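Local coordinates for protein 4-hydroxybutyrate coenzyme A transferase (PDB 2OAS) that probably transfers coenzyme A between carboxylic acids such as acetate and 4-hydroxybutyrate, as a member of the acetyl-CoA hydrolase/transferase family, at residues Leu10-Leu15 with Lys145-Ile150; His149-Met154 with Gln174-Pro179. All blocks are in the same frame, centred on the assembly; numbering follows the deposited sequence.

Contact 1: residues Leu10-Leu15 with Lys145-Ile150; sequences LEAVSL and KIIAHI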
ATOM      1  N   LEU A  10     -41.866  -5.831  -6.836  1.00 36.23           N
ATOM      2  CA  LEU A  10     -41.694  -6.940  -7.774  1.00 37.08           C
ATOM      3  C   LEU A  10     -41.775  -6.418  -9.206  1.00 36.04           C
ATOM      4  O   LEU A  10     -41.066  -6.889 -10.089  1.00 33.72           O
ATOM      5  CB  LEU A  10     -42.772  -7.993  -7.522  1.00 38.79           C
ATOM      6  CG  LEU A  10     -42.480  -9.441  -7.925  1.00 41.16           C
ATOM      7  CD1 LEU A  10     -43.650 -10.322  -7.498  1.00 41.60           C
ATOM      8  CD2 LEU A  10     -42.251  -9.547  -9.414  1.00 41.65           C
ATOM      9  N   GLU A  11     -42.635  -5.431  -9.427  1.00 37.34           N
ATOM     10  CA  GLU A  11     -42.783  -4.863 -10.760  1.00 38.18           C
ATOM     11  C   GLU A  11     -41.495  -4.160 -11.193  1.00 36.69           C
ATOM     12  O   GLU A  11     -41.094  -4.221 -12.356  1.00 36.57           O
ATOM     13  CB  GLU A  11     -43.952  -3.892 -10.771  1.00 38.94           C
ATOM     14  CG  GLU A  11     -44.260  -3.345 -12.126  1.00 43.25           C
ATOM     15  CD  GLU A  11     -45.474  -2.446 -12.112  1.00 46.37           C
ATOM     16  OE1 GLU A  11     -45.691  -1.743 -13.121  1.00 48.26           O
ATOM     17  OE2 GLU A  11     -46.210  -2.441 -11.090  1.00 46.63           O
ATOM     18  N   ALA A  12     -40.838  -3.516 -10.247  1.00 36.34           N
ATOM     19  CA  ALA A  12     -39.596  -2.822 -10.521  1.00 37.69           C
ATOM     20  C   ALA A  12     -38.482  -3.809 -10.814  1.00 38.13           C
ATOM     21  O   ALA A  12     -37.724  -3.646 -11.770  1.00 39.02           O
ATOM     22  CB  ALA A  12     -39.215  -1.952  -9.318  1.00 38.49           C
ATOM     23  N   VAL A  13     -38.379  -4.838  -9.987  1.00 38.38           N
ATOM     24  CA  VAL A  13     -37.336  -5.825 -10.164  1.00 38.96           C
ATOM     25  C   VAL A  13     -37.508  -6.652 -11.435  1.00 39.90           C
ATOM     26  O   VAL A  13     -36.543  -7.188 -11.968  1.00 41.24           O
ATOM     27  CB  VAL A  13     -37.288  -6.749  -8.960  1.00 37.86           C
ATOM     28  CG1 VAL A  13     -36.238  -7.811  -9.165  1.00 39.88           C
ATOM     29  CG2 VAL A  13     -36.966  -5.951  -7.735  1.00 38.62           C
ATOM     30  N   SER A  14     -38.741  -6.744 -11.922  1.00 40.17           N
ATOM     31  CA  SER A  14     -39.039  -7.522 -13.119  1.00 40.09           C
ATOM     32  C   SER A  14     -38.161  -7.241 -14.327  1.00 38.27           C
ATOM     33  O   SER A  14     -37.847  -8.148 -15.086  1.00 38.65           O
ATOM     34  CB  SER A  14     -40.499  -7.330 -13.507  1.00 41.13           C
ATOM     35  OG  SER A  14     -41.322  -8.048 -12.616  1.00 44.77           O
ATOM     36  N   LEU A  15     -37.777  -5.982 -14.512  1.00 38.31           N
ATOM     37  CA  LEU A  15     -36.934  -5.613 -15.646  1.00 36.52           C
ATOM     38  C   LEU A  15     -35.639  -6.418 -15.646  1.00 35.45           C
ATOM     39  O   LEU A  15     -35.073  -6.684 -16.696  1.00 34.67           O
ATOM     40  CB  LEU A  15     -36.627  -4.114 -15.624  1.00 35.80           C
ATOM     41  CG  LEU A  15     -37.761  -3.146 -15.988  1.00 36.83           C
ATOM     42  CD1 LEU A  15     -38.949  -3.344 -15.069  1.00 37.34           C
ATOM     43  CD2 LEU A  15     -37.249  -1.704 -15.889  1.00 36.51           C
ATOM     44  N   LYS A 145     -28.908   0.014 -16.955  1.00 35.86           N
ATOM     45  CA  LYS A 145     -30.189   0.570 -16.533  1.00 34.95           C
ATOM     46  C   LYS A 145     -30.195   0.711 -15.012  1.00 33.80           C
ATOM     47  O   LYS A 145     -29.439   0.028 -14.329  1.00 34.77           O
ATOM     48  CB  LYS A 145     -31.349  -0.319 -16.975  1.00 36.30           C
ATOM     49  CG  LYS A 145     -31.355  -1.722 -16.386  1.00 35.13           C
ATOM     50  CD  LYS A 145     -32.644  -2.437 -16.787  1.00 37.57           C
ATOM     51  CE  LYS A 145     -32.690  -3.865 -16.284  1.00 37.32           C
ATOM     52  NZ  LYS A 145     -31.694  -4.728 -16.965  1.00 39.29           N
ATOM     53  N   ILE A 146     -31.031   1.598 -14.479  1.00 32.18           N
ATOM     54  CA  ILE A 146     -31.091   1.779 -13.031  1.00 31.38           C
ATOM     55  C   ILE A 146     -32.495   1.553 -12.472  1.00 29.94           C
ATOM     56  O   ILE A 146     -33.475   2.024 -13.033  1.00 28.40           O
ATOM     57  CB  ILE A 146     -30.612   3.193 -12.622  1.00 31.70           C
ATOM     58  CG1 ILE A 146     -29.139   3.373 -12.998  1.00 29.42           C
ATOM     59  CG2 ILE A 146     -30.776   3.394 -11.129  1.00 31.00           C
ATOM     60  CD1 ILE A 146     -28.665   4.802 -12.904  1.00 27.94           C
ATOM     61  N   ILE A 147     -32.578   0.801 -11.377  1.00 28.86           N
ATOM     62  CA  ILE A 147     -33.846   0.516 -10.713  1.00 28.06           C
ATOM     63  C   ILE A 147     -33.734   1.150  -9.324  1.00 29.14           C
ATOM     64  O   ILE A 147     -32.979   0.690  -8.478  1.00 30.42           O
ATOM     65  CB  ILE A 147     -34.079  -0.995 -10.619  1.00 28.88           C
ATOM     66  CG1 ILE A 147     -34.309  -1.546 -12.032  1.00 29.41           C
ATOM     67  CG2 ILE A 147     -35.280  -1.304  -9.714  1.00 27.66           C
ATOM     68  CD1 ILE A 147     -34.408  -3.055 -12.087  1.00 31.51           C
ATOM     69  N   ALA A 148     -34.484   2.219  -9.112  1.00 28.40           N
ATOM     70  CA  ALA A 148     -34.439   2.967  -7.875  1.00 30.02           C
ATOM     71  C   ALA A 148     -35.638   2.799  -6.967  1.00 29.45           C
ATOM     72  O   ALA A 148     -36.778   2.676  -7.408  1.00 29.75           O
ATOM     73  CB  ALA A 148     -34.262   4.465  -8.183  1.00 29.08           C
ATOM     74  N   HIS A 149     -35.366   2.826  -5.680  1.00 28.17           N
ATOM     75  CA  HIS A 149     -36.418   2.704  -4.723  1.00 28.63           C
ATOM     76  C   HIS A 149     -36.499   4.053  -4.042  1.00 27.07           C
ATOM     77  O   HIS A 149     -35.553   4.482  -3.389  1.00 27.25           O
ATOM     78  CB  HIS A 149     -36.083   1.579  -3.739  1.00 27.61           C
ATOM     79  CG  HIS A 149     -36.732   1.739  -2.410  1.00 28.99           C
ATOM     80  ND1 HIS A 149     -38.065   2.054  -2.272  1.00 28.99           N
ATOM     81  CD2 HIS A 149     -36.221   1.681  -1.158  1.00 30.37           C
ATOM     82  CE1 HIS A 149     -38.349   2.191  -0.987  1.00 29.82           C
ATOM     83  NE2 HIS A 149     -37.248   1.969  -0.290  1.00 30.46           N
ATOM     84  N   ILE A 150     -37.612   4.745  -4.234  1.00 28.20           N
ATOM     85  CA  ILE A 150     -37.791   6.052  -3.628  1.00 29.79           C
ATOM     86  C   ILE A 150     -38.304   5.927  -2.204  1.00 30.20           C
ATOM     87  O   ILE A 150     -39.418   5.449  -1.962  1.00 31.34           O
ATOM     88  CB  ILE A 150     -38.758   6.908  -4.437  1.00 30.38           C
ATOM     89  CG1 ILE A 150     -38.201   7.094  -5.851  1.00 29.77           C
ATOM     90  CG2 ILE A 150     -38.978   8.242  -3.718  1.00 31.06           C
ATOM     91  CD1 ILE A 150     -39.096   7.886  -6.771  1.00 31.17           C
TER
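The flat groups of this contact are backbone carbonyls, not rings. That of Ala-12 turns its oxygen toward the strand, where Ile-147 CD1 lies 3.4 Å from Ala-12 O. The carbonyl of Leu-15 has the end of Lys-145 beside it, with Lys-145 CE 3.7 Å from Leu-15 O. Ile-147 carries the packing with both branches. Its CG2, anti to the backbone N, meets the methyl of Ala-12 tip to tip (CG2 to Ala-12 CB 4.0 Å). Its CG1 arm, with chi1 -68° and an extended chi2, carries CD1 past the Ala-12 oxygen to 4.3 Å from Leu-15 CB. Lys-145 starts from the crowded position between the backbone N and the carbonyl carbon (chi1 62°), runs straight and bends only at chi4. CE comes within 4.0 Å of Leu-15 CB, and NZ goes on to a salt bridge with Glu-20. Val-13, facing away from the strand, packs on Leu-38 and His-41 of helix 32-41. The short helix 9-13 and the residues after it thus lie on one face of the parallel sheet of a Rossmann-like N-terminal domain, over strand 145-150, whose backbone pairs with strand 113-118. The contact is made by van der Waals packing: alkyl groups of Ile-147 and Lys-145 lie against alkyl carbons and carbonyl oxygens of the helix and the residues that follow it, while the ammonium is drawn to a carboxylate beyond them. Fit of shape, more than directed bonding, therefore appears to set how the helix rests on the sheet.

Contact 2: residues His149-Met154 with Gln174-Pro179; sequences HINPQM and QSASLP
The amide of Asn-151 pairs with both backbone polar groups of Ala-176: Ala-176 N donates to OD1 (3.2 Å) and Asn-151 ND2 donates to Ala-176 O (3.2 Å). OD1 is gripped a second time by Gln-153 N at 2.8 Å, making an Asx turn within the type I turn Asn-151 to Met-154. The two donors reach OD1 from opposite faces of the amide, each well out of plane. Gln-174 N binds Ile-150 O at 3.0 Å, almost along the C=O axis. An alanine in place of Asn-151 would remove the amide and would probably loosen both the turn and its hold on Ala-176. Outward, the His-149 ring offers its edge to Gln-174 O, CE1 lying 3.1 Å from that oxygen; NE2 is buried without a polar partner. Pro-152 CG rests 3.4 Å from Ser-175 OG, and the folded Gln-153 lays CG against Ala-176 O. Leu-178 crosses selenomethionine Met-154 at about a right angle, CD2 to CE 4.2 Å. The two segments leave adjacent parallel strands, 145-150 and 170-173, at their C-terminal ends; Val-33 of helix 32-41 touches His-149, Gln-174 and Ala-176, and Gln-117 of strand 113-118 bonds Asn-151 ND2.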
ATOM      1  N   HIS A 149     -35.366   2.826  -5.680  1.00 28.17           N
ATOM      2  CA  HIS A 149     -36.418   2.704  -4.723  1.00 28.63           C
ATOM      3  C   HIS A 149     -36.499   4.053  -4.042  1.00 27.07           C
ATOM      4  O   HIS A 149     -35.553   4.482  -3.389  1.00 27.25           O
ATOM      5  CB  HIS A 149     -36.083   1.579  -3.739  1.00 27.61           C
ATOM      6  CG  HIS A 149     -36.732   1.739  -2.410  1.00 28.99           C
ATOM      7  ND1 HIS A 149     -38.065   2.054  -2.272  1.00 28.99           N
ATOM      8  CD2 HIS A 149     -36.221   1.681  -1.158  1.00 30.37           C
ATOM      9  CE1 HIS A 149     -38.349   2.191  -0.987  1.00 29.82           C
ATOM     10  NE2 HIS A 149     -37.248   1.969  -0.290  1.00 30.46           N
ATOM     11  N   ILE A 150     -37.612   4.745  -4.234  1.00 28.20           N
ATOM     12  CA  ILE A 150     -37.791   6.052  -3.628  1.00 29.79           C
ATOM     13  C   ILE A 150     -38.304   5.927  -2.204  1.00 30.20           C
ATOM     14  O   ILE A 150     -39.418   5.449  -1.962  1.00 31.34           O
ATOM     15  CB  ILE A 150     -38.758   6.908  -4.437  1.00 30.38           C
ATOM     16  CG1 ILE A 150     -38.201   7.094  -5.851  1.00 29.77           C
ATOM     17  CG2 ILE A 150     -38.978   8.242  -3.718  1.00 31.06           C
ATOM     18  CD1 ILE A 150     -39.096   7.886  -6.771  1.00 31.17           C
ATOM     19  N   ASN A 151     -37.485   6.377  -1.263  1.00 29.93           N
ATOM     20  CA  ASN A 151     -37.827   6.292   0.147  1.00 29.04           C
ATOM     21  C   ASN A 151     -37.780   7.630   0.828  1.00 28.31           C
ATOM     22  O   ASN A 151     -36.715   8.212   0.969  1.00 25.87           O
ATOM     23  CB  ASN A 151     -36.860   5.344   0.848  1.00 27.43           C
ATOM     24  CG  ASN A 151     -37.155   5.198   2.319  1.00 26.22           C
ATOM     25  OD1 ASN A 151     -38.150   5.725   2.826  1.00 25.13           O
ATOM     26  ND2 ASN A 151     -36.292   4.470   3.015  1.00 25.52           N
ATOM     27  N   PRO A 152     -38.940   8.140   1.250  1.00 29.04           N
ATOM     28  CA  PRO A 152     -39.050   9.427   1.935  1.00 30.68           C
ATOM     29  C   PRO A 152     -38.193   9.488   3.201  1.00 32.39           C
ATOM     30  O   PRO A 152     -37.965  10.564   3.746  1.00 33.28           O
ATOM     31  CB  PRO A 152     -40.530   9.521   2.261  1.00 30.33           C
ATOM     32  CG  PRO A 152     -41.164   8.844   1.106  1.00 31.27           C
ATOM     33  CD  PRO A 152     -40.277   7.623   0.912  1.00 30.95           C
ATOM     34  N   GLN A 153     -37.728   8.332   3.668  1.00 33.16           N
ATOM     35  CA  GLN A 153     -36.911   8.270   4.869  1.00 34.41           C
ATOM     36  C   GLN A 153     -35.447   8.513   4.522  1.00 34.17           C
ATOM     37  O   GLN A 153     -34.654   8.896   5.379  1.00 33.51           O
ATOM     38  CB  GLN A 153     -37.072   6.907   5.550  1.00 36.88           C
ATOM     39  CG  GLN A 153     -38.510   6.557   5.886  1.00 43.25           C
ATOM     40  CD  GLN A 153     -39.185   7.623   6.749  1.00 47.98           C
ATOM     41  OE1 GLN A 153     -40.383   7.916   6.576  1.00 50.52           O
ATOM     42  NE2 GLN A 153     -38.418   8.211   7.691  1.00 50.52           N
HETATM   43  N   MSE A 154     -35.077   8.305   3.267  1.00 34.01           N
HETATM   44  CA  MSE A 154     -33.695   8.528   2.885  1.00 35.48           C
HETATM   45  C   MSE A 154     -33.385  10.015   2.966  1.00 34.61           C
HETATM   46  O   MSE A 154     -34.030  10.835   2.306  1.00 35.06           O
HETATM   47  CB  MSE A 154     -33.431   8.022   1.463  1.00 37.85           C
HETATM   48  CG  MSE A 154     -31.962   8.039   1.055  1.00 41.39           C
HETATM   49 SE   MSE A 154     -30.813   6.976   2.214  1.00 49.12          SE
HETATM   50  CE  MSE A 154     -30.767   5.292   1.263  1.00 48.73           C
ATOM     51  N   GLN A 174     -41.962   3.841  -1.586  1.00 35.00           N
ATOM     52  CA  GLN A 174     -42.558   3.457  -0.321  1.00 35.43           C
ATOM     53  C   GLN A 174     -41.608   3.824   0.820  1.00 34.91           C
ATOM     54  O   GLN A 174     -40.395   3.744   0.674  1.00 35.19           O
ATOM     55  CB  GLN A 174     -42.907   1.963  -0.300  1.00 36.33           C
ATOM     56  CG  GLN A 174     -41.892   1.069   0.361  1.00 38.28           C
ATOM     57  CD  GLN A 174     -42.520  -0.179   0.958  1.00 37.39           C
ATOM     58  OE1 GLN A 174     -43.107  -0.999   0.250  1.00 37.16           O
ATOM     59  NE2 GLN A 174     -42.395  -0.326   2.264  1.00 37.18           N
ATOM     60  N   SER A 175     -42.161   4.289   1.937  1.00 34.74           N
ATOM     61  CA  SER A 175     -41.352   4.647   3.090  1.00 35.14           C
ATOM     62  C   SER A 175     -40.953   3.367   3.796  1.00 36.36           C
ATOM     63  O   SER A 175     -41.797   2.517   4.098  1.00 36.31           O
ATOM     64  CB  SER A 175     -42.138   5.525   4.070  1.00 35.49           C
ATOM     65  OG  SER A 175     -42.355   6.824   3.558  1.00 37.02           O
ATOM     66  N   ALA A 176     -39.660   3.220   4.053  1.00 36.27           N
ATOM     67  CA  ALA A 176     -39.156   2.043   4.733  1.00 36.70           C
ATOM     68  C   ALA A 176     -38.155   2.495   5.773  1.00 38.77           C
ATOM     69  O   ALA A 176     -37.678   3.629   5.741  1.00 36.09           O
ATOM     70  CB  ALA A 176     -38.499   1.111   3.741  1.00 35.28           C
ATOM     71  N   SER A 177     -37.832   1.595   6.694  1.00 41.64           N
ATOM     72  CA  SER A 177     -36.885   1.901   7.757  1.00 43.09           C
ATOM     73  C   SER A 177     -35.448   1.720   7.291  1.00 43.06           C
ATOM     74  O   SER A 177     -35.147   0.816   6.515  1.00 41.96           O
ATOM     75  CB  SER A 177     -37.130   0.983   8.951  1.00 44.07           C
ATOM     76  OG  SER A 177     -36.927  -0.370   8.592  1.00 45.99           O
ATOM     77  N   LEU A 178     -34.568   2.591   7.768  1.00 44.58           N
ATOM     78  CA  LEU A 178     -33.151   2.487   7.438  1.00 46.36           C
ATOM     79  C   LEU A 178     -32.504   1.760   8.596  1.00 48.25           C
ATOM     80  O   LEU A 178     -32.830   2.017   9.759  1.00 49.01           O
ATOM     81  CB  LEU A 178     -32.511   3.864   7.296  1.00 44.34           C
ATOM     82  CG  LEU A 178     -32.913   4.696   6.085  1.00 44.18           C
ATOM     83  CD1 LEU A 178     -32.237   6.053   6.165  1.00 42.58           C
ATOM     84  CD2 LEU A 178     -32.525   3.976   4.806  1.00 42.44           C
ATOM     85  N   PRO A 179     -31.582   0.839   8.305  1.00 50.13           N
ATOM     86  CA  PRO A 179     -30.914   0.099   9.375  1.00 52.63           C
ATOM     87  C   PRO A 179     -30.177   1.036  10.334  1.00 54.48           C
ATOM     88  O   PRO A 179     -29.210   1.678   9.958  1.00 54.38           O
ATOM     89  CB  PRO A 179     -29.973  -0.830   8.609  1.00 51.14           C
ATOM     90  CG  PRO A 179     -29.693  -0.067   7.350  1.00 50.29           C
ATOM     91  CD  PRO A 179     -31.043   0.470   6.989  1.00 50.39           C
TER

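Both contacts use strand 145-150 and share His-149 and Ile-150, their centres about 15 Å apart. Contact 1 is the more buried, set on a face of the parallel sheet; contact 2 is partly exposed, where two loops leave the strands' C-terminal ends. Their chemistry follows: mid-strand backbone groups pair with neighbouring strands, so what meets the helix and the residues after it is side-chain alkyl, from Ile-147 and the stem of Lys-145; beyond the strand ends, where the sheet pairing gives out, the segments are joined by one backbone bond and the asparagine amide, over about twice the buried surface. Helix 32-41 touches both, at Val-13 and at Ala-176. Both lie away from the coenzyme A site.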